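Local coordinates for crystal protein (Bacillus thuringiensis serovar dakota, PDB 2ZTB) that recognises cancer cells and, as a probable aerolysin-type beta-pore-forming toxin in its proteolytically activated form, is thought to kill them by perforating the membrane, at residues 100-105 against 170-175; 158-163 against 238-243. All blocks are in the same frame, centred on the assembly; numbering follows the deposited sequence.

Contact 1: residues 100-105 against 170-175; sequences ITITGS and RTIQLT. With EDO (1,2-ethanediol), chain G.
Ile100 meets the other strand tip to tip: its CG1 takes the crowded place between the backbone N and the carbonyl carbon (chi1 65°), and its CD1 ends 4.0 Å from CD1 of Ile172. Two residues on, Ile102 goes deeper. Its CB points toward 170-175, and with CG1 anti to the backbone N (chi1 -177°) and chi2 also extended, CD1 reaches the main chain, 3.2 Å from Ile172 O, a close approach of a methyl to a carbonyl oxygen. The same CD1 rests against the Ile172 branch methyl, CG2, at 4.0 Å, while Ile102 CG1 lies 4.3 Å from CB of Leu174. No hydrogen bond joins the two strands; their axes pass 7.4 Å apart at 39°, consistent with two layers of a beta sandwich that come unusually close here, with Ile100 and Ile102 facing Ile172 and Leu174 between them. Ile102 is buried further by Ala84 and Asp86 of strand 61-90. CB of Thr103 points away from 170-175, and OG1 bonds to Ser157 OG. Its backbone N-H instead makes a nearly straight bond, 3.0 Å from N to O1, to a 1,2-ethanediol probably left from crystallisation, which Asp86 OD2 also holds. With no side chain on Gly104, its backbone meets Leu174, whose CG is anti to the backbone N and whose CD2 lies 3.8 Å from Gly104 N.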
ATOM      1  N   ILE A 100      33.851  -9.477  27.777  1.00 55.09           N
ATOM      2  CA  ILE A 100      32.721 -10.283  27.345  1.00 54.10           C
ATOM      3  C   ILE A 100      32.153  -9.749  26.035  1.00 53.23           C
ATOM      4  O   ILE A 100      32.455  -8.624  25.634  1.00 52.92           O
ATOM      5  CB  ILE A 100      31.609 -10.386  28.433  1.00 54.46           C
ATOM      6  CG1 ILE A 100      30.974  -9.013  28.709  1.00 55.18           C
ATOM      7  CG2 ILE A 100      32.157 -11.064  29.724  1.00 53.89           C
ATOM      8  CD1 ILE A 100      29.506  -9.075  29.119  1.00 56.45           C
ATOM      9  N   THR A 101      31.366 -10.589  25.370  1.00 52.01           N
ATOM     10  CA  THR A 101      30.615 -10.214  24.200  1.00 51.24           C
ATOM     11  C   THR A 101      29.120 -10.293  24.525  1.00 50.91           C
ATOM     12  O   THR A 101      28.637 -11.306  25.007  1.00 50.68           O
ATOM     13  CB  THR A 101      30.966 -11.117  22.990  1.00 51.27           C
ATOM     14  OG1 THR A 101      32.354 -10.956  22.661  1.00 51.00           O
ATOM     15  CG2 THR A 101      30.119 -10.750  21.778  1.00 50.16           C
ATOM     16  N   ILE A 102      28.413  -9.195  24.283  1.00 50.32           N
ATOM     17  CA  ILE A 102      26.972  -9.127  24.462  1.00 49.91           C
ATOM     18  C   ILE A 102      26.320  -9.049  23.056  1.00 49.27           C
ATOM     19  O   ILE A 102      26.777  -8.302  22.197  1.00 48.96           O
ATOM     20  CB  ILE A 102      26.557  -7.958  25.453  1.00 50.23           C
ATOM     21  CG1 ILE A 102      25.044  -7.947  25.701  1.00 51.13           C
ATOM     22  CG2 ILE A 102      26.964  -6.561  24.929  1.00 49.40           C
ATOM     23  CD1 ILE A 102      24.622  -7.291  27.043  1.00 50.38           C
ATOM     24  N   THR A 103      25.281  -9.854  22.832  1.00 48.85           N
ATOM     25  CA  THR A 103      24.671 -10.036  21.523  1.00 48.44           C
ATOM     26  C   THR A 103      23.166  -9.867  21.605  1.00 49.17           C
ATOM     27  O   THR A 103      22.526 -10.394  22.511  1.00 48.54           O
ATOM     28  CB  THR A 103      25.006 -11.431  20.913  1.00 48.23           C
ATOM     29  OG1 THR A 103      26.419 -11.647  20.944  1.00 46.78           O
ATOM     30  CG2 THR A 103      24.548 -11.526  19.454  1.00 48.10           C
ATOM     31  N   GLY A 104      22.614  -9.106  20.656  1.00 50.38           N
ATOM     32  CA  GLY A 104      21.175  -8.958  20.489  1.00 51.11           C
ATOM     33  C   GLY A 104      20.791  -9.089  19.023  1.00 52.44           C
ATOM     34  O   GLY A 104      21.632  -8.954  18.137  1.00 51.70           O
ATOM     35  N   SER A 105      19.518  -9.389  18.764  1.00 53.88           N
ATOM     36  CA  SER A 105      18.983  -9.251  17.415  1.00 55.24           C
ATOM     37  C   SER A 105      17.649  -8.544  17.369  1.00 55.32           C
ATOM     38  O   SER A 105      16.848  -8.605  18.302  1.00 56.12           O
ATOM     39  CB  SER A 105      18.927 -10.570  16.646  1.00 55.34           C
ATOM     40  OG  SER A 105      18.203 -11.540  17.350  1.00 58.62           O
ATOM     41  N   ARG A 170      27.399  -7.063  38.335  1.00 59.21           N
ATOM     42  CA  ARG A 170      27.426  -5.903  37.458  1.00 57.84           C
ATOM     43  C   ARG A 170      26.706  -6.227  36.158  1.00 57.06           C
ATOM     44  O   ARG A 170      27.077  -7.175  35.461  1.00 56.88           O
ATOM     45  CB  ARG A 170      28.880  -5.479  37.199  1.00 57.93           C
ATOM     46  CG  ARG A 170      29.013  -4.049  36.741  1.00 57.55           C
ATOM     47  CD  ARG A 170      30.389  -3.451  37.013  1.00 57.16           C
ATOM     48  NE  ARG A 170      30.380  -2.053  36.589  1.00 56.22           N
ATOM     49  CZ  ARG A 170      31.455  -1.312  36.345  1.00 56.56           C
ATOM     50  NH1 ARG A 170      32.682  -1.806  36.480  1.00 55.82           N
ATOM     51  NH2 ARG A 170      31.289  -0.055  35.955  1.00 56.95           N
ATOM     52  N   THR A 171      25.681  -5.433  35.845  1.00 55.89           N
ATOM     53  CA  THR A 171      24.854  -5.620  34.651  1.00 55.13           C
ATOM     54  C   THR A 171      25.357  -4.806  33.443  1.00 54.77           C
ATOM     55  O   THR A 171      25.753  -3.637  33.578  1.00 54.84           O
ATOM     56  CB  THR A 171      23.362  -5.274  34.940  1.00 55.04           C
ATOM     57  OG1 THR A 171      22.882  -6.103  35.999  1.00 55.00           O
ATOM     58  CG2 THR A 171      22.495  -5.520  33.742  1.00 53.64           C
ATOM     59  N   ILE A 172      25.347  -5.451  32.279  1.00 53.82           N
ATOM     60  CA  ILE A 172      25.706  -4.837  31.003  1.00 53.15           C
ATOM     61  C   ILE A 172      24.510  -4.969  30.060  1.00 52.61           C
ATOM     62  O   ILE A 172      23.934  -6.043  29.944  1.00 52.41           O
ATOM     63  CB  ILE A 172      26.950  -5.516  30.366  1.00 53.18           C
ATOM     64  CG1 ILE A 172      28.173  -5.394  31.286  1.00 54.17           C
ATOM     65  CG2 ILE A 172      27.257  -4.943  28.985  1.00 52.21           C
ATOM     66  CD1 ILE A 172      28.467  -6.643  32.082  1.00 54.99           C
ATOM     67  N   GLN A 173      24.133  -3.871  29.409  1.00 51.92           N
ATOM     68  CA  GLN A 173      23.047  -3.894  28.438  1.00 52.00           C
ATOM     69  C   GLN A 173      23.505  -3.478  27.058  1.00 50.93           C
ATOM     70  O   GLN A 173      24.413  -2.666  26.917  1.00 50.27           O
ATOM     71  CB  GLN A 173      21.879  -2.997  28.884  1.00 51.98           C
ATOM     72  CG  GLN A 173      21.411  -3.260  30.332  1.00 53.98           C
ATOM     73  CD  GLN A 173      20.467  -2.190  30.850  1.00 54.18           C
ATOM     74  OE1 GLN A 173      20.676  -1.000  30.619  1.00 57.46           O
ATOM     75  NE2 GLN A 173      19.429  -2.610  31.570  1.00 55.87           N
ATOM     76  N   LEU A 174      22.865  -4.055  26.040  1.00 50.42           N
ATOM     77  CA  LEU A 174      22.952  -3.537  24.688  1.00 49.95           C
ATOM     78  C   LEU A 174      21.647  -2.813  24.412  1.00 49.43           C
ATOM     79  O   LEU A 174      20.567  -3.399  24.527  1.00 49.61           O
ATOM     80  CB  LEU A 174      23.191  -4.656  23.668  1.00 50.02           C
ATOM     81  CG  LEU A 174      23.302  -4.245  22.188  1.00 50.76           C
ATOM     82  CD1 LEU A 174      24.520  -3.383  21.921  1.00 50.14           C
ATOM     83  CD2 LEU A 174      23.334  -5.472  21.315  1.00 50.61           C
ATOM     84  N   THR A 175      21.738  -1.534  24.071  1.00 48.97           N
ATOM     85  CA  THR A 175      20.542  -0.737  23.857  1.00 48.50           C
ATOM     86  C   THR A 175      20.522  -0.129  22.465  1.00 48.43           C
ATOM     87  O   THR A 175      21.559   0.019  21.839  1.00 47.82           O
ATOM     88  CB  THR A 175      20.400   0.388  24.894  1.00 48.81           C
ATOM     89  OG1 THR A 175      21.336   1.437  24.596  1.00 49.58           O
ATOM     90  CG2 THR A 175      20.632  -0.145  26.333  1.00 47.86           C
TER
HETATM   91  C1  EDO G1008      24.380 -13.060  24.894  1.00 70.81           C
HETATM   92  O1  EDO G1008      24.315 -11.634  25.048  1.00 67.17           O
HETATM   93  C2  EDO G1008      22.992 -13.652  25.120  1.00 72.13           C
HETATM   94  O2  EDO G1008      22.903 -14.987  24.599  1.00 73.99           O

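Contact 2: residues 158-163 against 238-243; sequences KSVTVT and FQTIVQ
Near the end of the elongated molecule, strands 147-164 and 223-247 meet at the exposed edge of what is probably a beta sandwich, in a surface contact that is polar at one end and aliphatic at the other. The axes of the two segments run in roughly the same direction, 27° apart, and the polar end belongs to Lys158 and Thr240, which reach toward each other tip to tip. The lysine chain bends at chi3 (69°), curling its CD and CE alongside the hydroxyl so that NZ donates to Thr240 OG1 over 3.0 Å. Two waters extend this link: one accepts from Lys158 NZ at 2.7 Å and donates to Phe238 O at 2.6 Å, while the other bonds to Thr240 OG1 and donates to Ser159 O. The threonine hydroxyl is thus gripped by an ammonium group and a water. Its methyl does different work, sliding past Val160 with CG2 3.9 Å from Val160 CG2. That valine methyl, anti to its backbone N, also meets CG2 of Val242 end on, at 3.9 Å. Farther along, CG1 of Val242 lies 4.3 Å from Val162 CB, a looser touch. Around this pair, Val160 also packs on Ile100 of strand 96-116, Val162 leans on Leu88 of strand 61-90, Val242 touches Arg170 of strand 168-199, and the Phe238 side chain meets Ile154 and Val156 of strand 147-164.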
ATOM      1  N   LYS A 158      28.731  -6.809  20.683  1.00 48.52           N
ATOM      2  CA  LYS A 158      29.702  -5.849  21.173  1.00 48.85           C
ATOM      3  C   LYS A 158      30.565  -6.478  22.248  1.00 48.74           C
ATOM      4  O   LYS A 158      30.053  -7.089  23.187  1.00 48.49           O
ATOM      5  CB  LYS A 158      29.018  -4.564  21.665  1.00 48.70           C
ATOM      6  CG  LYS A 158      28.367  -3.749  20.538  1.00 49.69           C
ATOM      7  CD  LYS A 158      28.057  -2.302  20.898  1.00 50.11           C
ATOM      8  CE  LYS A 158      29.325  -1.475  21.079  1.00 51.77           C
ATOM      9  NZ  LYS A 158      29.025  -0.157  21.723  1.00 51.41           N
ATOM     10  N   SER A 159      31.881  -6.371  22.084  1.00 49.23           N
ATOM     11  CA  SER A 159      32.801  -6.755  23.150  1.00 50.28           C
ATOM     12  C   SER A 159      32.914  -5.586  24.118  1.00 50.93           C
ATOM     13  O   SER A 159      32.811  -4.424  23.713  1.00 51.85           O
ATOM     14  CB  SER A 159      34.182  -7.138  22.610  1.00 50.07           C
ATOM     15  OG  SER A 159      34.802  -6.050  21.956  1.00 49.95           O
ATOM     16  N   VAL A 160      33.079  -5.895  25.396  1.00 51.56           N
ATOM     17  CA  VAL A 160      33.212  -4.879  26.433  1.00 52.07           C
ATOM     18  C   VAL A 160      34.065  -5.425  27.589  1.00 52.36           C
ATOM     19  O   VAL A 160      33.939  -6.586  27.978  1.00 51.97           O
ATOM     20  CB  VAL A 160      31.816  -4.314  26.886  1.00 52.12           C
ATOM     21  CG1 VAL A 160      30.922  -5.403  27.457  1.00 52.97           C
ATOM     22  CG2 VAL A 160      31.958  -3.154  27.868  1.00 52.55           C
ATOM     23  N   THR A 161      34.971  -4.586  28.088  1.00 53.16           N
ATOM     24  CA  THR A 161      35.847  -4.947  29.191  1.00 53.80           C
ATOM     25  C   THR A 161      35.308  -4.338  30.480  1.00 54.34           C
ATOM     26  O   THR A 161      35.104  -3.127  30.567  1.00 54.12           O
ATOM     27  CB  THR A 161      37.296  -4.516  28.893  1.00 54.09           C
ATOM     28  OG1 THR A 161      37.750  -5.214  27.725  1.00 54.37           O
ATOM     29  CG2 THR A 161      38.240  -4.826  30.064  1.00 53.26           C
ATOM     30  N   VAL A 162      35.053  -5.190  31.468  1.00 55.13           N
ATOM     31  CA  VAL A 162      34.443  -4.733  32.720  1.00 56.33           C
ATOM     32  C   VAL A 162      35.120  -5.285  33.978  1.00 57.20           C
ATOM     33  O   VAL A 162      35.536  -6.452  34.030  1.00 57.43           O
ATOM     34  CB  VAL A 162      32.842  -4.848  32.718  1.00 56.52           C
ATOM     35  CG1 VAL A 162      32.323  -5.690  31.557  1.00 56.53           C
ATOM     36  CG2 VAL A 162      32.272  -5.312  34.062  1.00 56.01           C
ATOM     37  N   THR A 163      35.269  -4.415  34.972  1.00 58.28           N
ATOM     38  CA  THR A 163      35.770  -4.807  36.290  1.00 58.71           C
ATOM     39  C   THR A 163      34.583  -4.954  37.228  1.00 59.28           C
ATOM     40  O   THR A 163      33.751  -4.046  37.344  1.00 59.20           O
ATOM     41  CB  THR A 163      36.749  -3.761  36.869  1.00 58.86           C
ATOM     42  OG1 THR A 163      37.805  -3.516  35.932  1.00 59.14           O
ATOM     43  CG2 THR A 163      37.355  -4.245  38.204  1.00 58.50           C
ATOM     44  N   PHE A 238      23.054   2.004  18.523  1.00 47.83           N
ATOM     45  CA  PHE A 238      23.402   0.965  19.487  1.00 47.90           C
ATOM     46  C   PHE A 238      24.428   1.455  20.502  1.00 48.00           C
ATOM     47  O   PHE A 238      25.429   2.112  20.151  1.00 47.78           O
ATOM     48  CB  PHE A 238      23.910  -0.310  18.789  1.00 48.16           C
ATOM     49  CG  PHE A 238      22.998  -0.817  17.699  1.00 49.36           C
ATOM     50  CD1 PHE A 238      23.313  -0.622  16.357  1.00 50.72           C
ATOM     51  CD2 PHE A 238      21.824  -1.482  18.010  1.00 50.01           C
ATOM     52  CE1 PHE A 238      22.460  -1.072  15.352  1.00 51.53           C
ATOM     53  CE2 PHE A 238      20.967  -1.936  17.010  1.00 49.07           C
ATOM     54  CZ  PHE A 238      21.287  -1.736  15.684  1.00 50.07           C
ATOM     55  N   GLN A 239      24.177   1.132  21.769  1.00 47.89           N
ATOM     56  CA  GLN A 239      25.062   1.547  22.860  1.00 47.63           C
ATOM     57  C   GLN A 239      25.275   0.392  23.806  1.00 47.75           C
ATOM     58  O   GLN A 239      24.407  -0.458  23.977  1.00 47.15           O
ATOM     59  CB  GLN A 239      24.488   2.731  23.646  1.00 47.28           C
ATOM     60  CG  GLN A 239      24.345   4.038  22.884  1.00 48.13           C
ATOM     61  CD  GLN A 239      25.665   4.752  22.664  1.00 51.28           C
ATOM     62  OE1 GLN A 239      26.716   4.325  23.152  1.00 54.59           O
ATOM     63  NE2 GLN A 239      25.619   5.851  21.934  1.00 52.47           N
ATOM     64  N   THR A 240      26.459   0.370  24.404  1.00 48.38           N
ATOM     65  CA  THR A 240      26.768  -0.500  25.519  1.00 49.63           C
ATOM     66  C   THR A 240      26.588   0.340  26.773  1.00 49.66           C
ATOM     67  O   THR A 240      27.089   1.470  26.855  1.00 48.92           O
ATOM     68  CB  THR A 240      28.217  -1.028  25.422  1.00 49.86           C
ATOM     69  OG1 THR A 240      28.368  -1.696  24.170  1.00 52.50           O
ATOM     70  CG2 THR A 240      28.530  -2.014  26.528  1.00 50.73           C
ATOM     71  N   ILE A 241      25.824  -0.203  27.718  1.00 50.30           N
ATOM     72  CA  ILE A 241      25.630   0.423  29.025  1.00 50.52           C
ATOM     73  C   ILE A 241      26.130  -0.536  30.087  1.00 51.02           C
ATOM     74  O   ILE A 241      25.582  -1.626  30.260  1.00 50.40           O
ATOM     75  CB  ILE A 241      24.141   0.778  29.322  1.00 50.53           C
ATOM     76  CG1 ILE A 241      23.451   1.431  28.113  1.00 50.06           C
ATOM     77  CG2 ILE A 241      24.031   1.642  30.586  1.00 50.97           C
ATOM     78  CD1 ILE A 241      23.913   2.844  27.776  1.00 49.06           C
ATOM     79  N   VAL A 242      27.196  -0.131  30.773  1.00 51.54           N
ATOM     80  CA  VAL A 242      27.673  -0.855  31.931  1.00 52.56           C
ATOM     81  C   VAL A 242      27.184  -0.104  33.169  1.00 53.63           C
ATOM     82  O   VAL A 242      27.593   1.037  33.415  1.00 53.41           O
ATOM     83  CB  VAL A 242      29.229  -0.998  31.956  1.00 52.50           C
ATOM     84  CG1 VAL A 242      29.655  -1.911  33.091  1.00 51.21           C
ATOM     85  CG2 VAL A 242      29.772  -1.512  30.597  1.00 52.28           C
ATOM     86  N   GLN A 243      26.302  -0.744  33.934  1.00 54.84           N
ATOM     87  CA  GLN A 243      25.741  -0.136  35.146  1.00 56.30           C
ATOM     88  C   GLN A 243      26.645  -0.294  36.377  1.00 56.79           C
ATOM     89  O   GLN A 243      27.492  -1.193  36.407  1.00 56.69           O
ATOM     90  CB  GLN A 243      24.323  -0.648  35.398  1.00 56.40           C
ATOM     91  CG  GLN A 243      23.296   0.077  34.554  1.00 58.47           C
ATOM     92  CD  GLN A 243      22.073  -0.754  34.286  1.00 61.86           C
ATOM     93  OE1 GLN A 243      21.258  -0.419  33.412  1.00 64.23           O
ATOM     94  NE2 GLN A 243      21.932  -1.857  35.022  1.00 62.35           N
TER
HETATM   95  O   HOH W   1      27.759   0.997  19.654  1.00 49.28           O
HETATM   96  O   HOH W   2      30.899  -2.394  23.673  1.00 59.20           O

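Contacts 1 and 2 illustrate how a probable sandwich is stitched from strands distant in sequence, contact 1 in the interior between its layers and contact 2 at their open edge. Their centres lie 7 Å apart, and their segments alternate in the order 100-105, 158-163, 170-175, 238-243. In this region strands 96-116 and 147-164 form one layer, 168-199 and 223-247 the other; 96-116 also pairs with 223-247, so both layers belong to one curled sheet. Direct bonds tie the contacts together: Gln173 N to Ile241 O within a layer, and Arg170 NH1 to Thr163 O near the turn joining strands 147-164 and 168-199. Hairpin 126-142 is probably the membrane-inserting element, as in aerolysin-type toxins.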